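Local atomic coordinates of glycoside Hydrolase Family 43_12 (Metagenome, PDB entry 7JVH), a protein that probably hydrolyses glycosidic bonds in plant cell-wall polysaccharides or their oligosaccharides, as a family 43 glycoside hydrolase of subfamily 12. Residues A[324-328]-A[522-526]. Numbering follows the deposited sequence.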
loop_
_atom_site.group_PDB
_atom_site.type_symbol
_atom_site.label_atom_id
_atom_site.label_comp_id
_atom_site.label_asym_id
_atom_site.label_seq_id
_atom_site.Cartn_x
_atom_site.Cartn_y
_atom_site.Cartn_z
ATOM N N PRO A 324 -7.386 -5.476 -12.421
ATOM C CA PRO A 324 -8.833 -5.216 -12.341
ATOM C C PRO A 324 -9.697 -6.468 -12.508
ATOM O O PRO A 324 -9.219 -7.482 -13.031
ATOM C CB PRO A 324 -9.094 -4.268 -13.528
ATOM C CG PRO A 324 -7.981 -4.652 -14.507
ATOM C CD PRO A 324 -6.780 -5.026 -13.679
ATOM N N ASN A 325 -10.962 -6.387 -12.073
ATOM C CA ASN A 325 -11.931 -7.473 -12.219
ATOM C C ASN A 325 -12.574 -7.380 -13.597
ATOM O O ASN A 325 -12.186 -6.545 -14.403
ATOM C CB ASN A 325 -12.973 -7.472 -11.084
ATOM C CG ASN A 325 -14.027 -6.398 -11.240
ATOM O OD1 ASN A 325 -13.864 -5.460 -12.009
ATOM N ND2 ASN A 325 -15.132 -6.541 -10.500
ATOM N N SER A 326 -13.550 -8.251 -13.868
ATOM C CA SER A 326 -14.204 -8.331 -15.183
ATOM C C SER A 326 -14.902 -7.036 -15.631
ATOM O O SER A 326 -15.129 -6.848 -16.818
ATOM C CB SER A 326 -15.209 -9.493 -15.210
ATOM O OG SER A 326 -16.221 -9.331 -14.239
ATOM N N LYS A 327 -15.262 -6.175 -14.663
ATOM C CA LYS A 327 -15.906 -4.885 -14.922
ATOM C C LYS A 327 -14.931 -3.688 -14.894
ATOM O O LYS A 327 -15.356 -2.541 -14.979
ATOM C CB LYS A 327 -17.043 -4.653 -13.930
ATOM C CG LYS A 327 -18.232 -5.591 -14.139
ATOM C CD LYS A 327 -19.212 -5.532 -12.998
ATOM C CE LYS A 327 -19.962 -4.187 -12.954
ATOM N NZ LYS A 327 -20.754 -3.930 -14.202
ATOM N N GLY A 328 -13.633 -3.976 -14.764
ATOM C CA GLY A 328 -12.586 -2.974 -14.711
ATOM C C GLY A 328 -12.317 -2.341 -13.357
ATOM O O GLY A 328 -11.444 -1.467 -13.232
ATOM N N ASP A 522 -16.822 -13.076 -4.773
ATOM C CA ASP A 522 -16.543 -13.700 -6.044
ATOM C C ASP A 522 -16.000 -12.708 -7.073
ATOM O O ASP A 522 -15.983 -12.999 -8.257
ATOM C CB ASP A 522 -17.824 -14.349 -6.587
ATOM C CG ASP A 522 -18.894 -13.342 -6.927
ATOM O OD1 ASP A 522 -18.729 -12.144 -6.620
ATOM O OD2 ASP A 522 -19.909 -13.773 -7.515
ATOM N N GLY A 523 -15.578 -11.523 -6.608
ATOM C CA GLY A 523 -15.084 -10.455 -7.463
ATOM C C GLY A 523 -16.155 -9.482 -7.911
ATOM O O GLY A 523 -15.824 -8.354 -8.272
ATOM N N LEU A 524 -17.424 -9.915 -7.894
ATOM C CA LEU A 524 -18.570 -9.102 -8.286
ATOM C C LEU A 524 -19.408 -8.615 -7.107
ATOM O O LEU A 524 -19.912 -7.496 -7.131
ATOM C CB LEU A 524 -19.485 -9.849 -9.263
ATOM C CG LEU A 524 -18.960 -10.043 -10.709
ATOM C CD1 LEU A 524 -19.887 -10.948 -11.515
ATOM C CD2 LEU A 524 -18.705 -8.754 -11.486
ATOM N N ASN A 525 -19.597 -9.478 -6.102
ATOM C CA ASN A 525 -20.361 -9.166 -4.877
ATOM C C ASN A 525 -19.747 -9.756 -3.626
ATOM O O ASN A 525 -18.939 -10.663 -3.710
ATOM C CB ASN A 525 -21.819 -9.636 -4.983
ATOM C CG ASN A 525 -22.565 -8.932 -6.082
ATOM O OD1 ASN A 525 -23.030 -7.776 -5.915
ATOM N ND2 ASN A 525 -22.720 -9.603 -7.203
ATOM N N TYR A 526 -20.088 -9.181 -2.473
ATOM C CA TYR A 526 -19.669 -9.657 -1.164
ATOM C C TYR A 526 -20.911 -10.255 -0.519
ATOM O O TYR A 526 -21.994 -9.673 -0.595
ATOM C CB TYR A 526 -19.166 -8.495 -0.300
ATOM C CG TYR A 526 -17.812 -7.939 -0.651
ATOM C CD1 TYR A 526 -17.652 -7.033 -1.692
ATOM C CD2 TYR A 526 -16.684 -8.301 0.082
ATOM C CE1 TYR A 526 -16.402 -6.509 -2.003
ATOM C CE2 TYR A 526 -15.428 -7.793 -0.227
ATOM C CZ TYR A 526 -15.301 -6.884 -1.274
ATOM O OH TYR A 526 -14.076 -6.349 -1.602
#
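The carboxamide of Asn325 meets Gly523 through its nitrogen: ND2 gives a hydrogen bond of 3.0 Å to Gly523 O, which lies nearly in the plane of the Asn325 amide. The bond is fairly straight, 158° at the hydrogen, though the donor is tilted 32° from the carbonyl plane of Gly523. At the other end of the amide, OD1 accepts from the backbone N of Asn329 and, weakly, from Lys327 N, so the group is held at both ends. With chi1 at 76°, CG sits between the backbone N and carbonyl carbon, which lets OD1 turn back over its own type I turn, Asn325 to Gly328, while ND2 reaches outward. Asparagine suits this place because it supplies donor and acceptor on one short flat group; an alanine here would probably leave Gly523 O without this donor and the turn without its side-chain acceptor. Gly523 has positive phi, and any side chain would collide with the carbonyl oxygen of Asp522, so glycine fits where the turn comes up to Asn325. Beside the amide, Leu524 CD2 touches Lys327 CD at 3.6 Å, the two chains crossing at about a right angle, and lies 3.8 Å from Ser326 OG. Within the 522-526 turn, Asp522 OD1 accepts from Leu524 N and Asn525 N, an Asx motif whose bond from Leu524 N makes an Asx turn. This small surface contact joins the loop between strands 316-322 and 335-342 of the family 43 five-bladed beta-propeller to the hairpin turn linking strands 515-522 and 525-531 of the C-terminal concanavalin A-like beta-sandwich; Tyr526 OH also bonds Asn331 of the propeller loop.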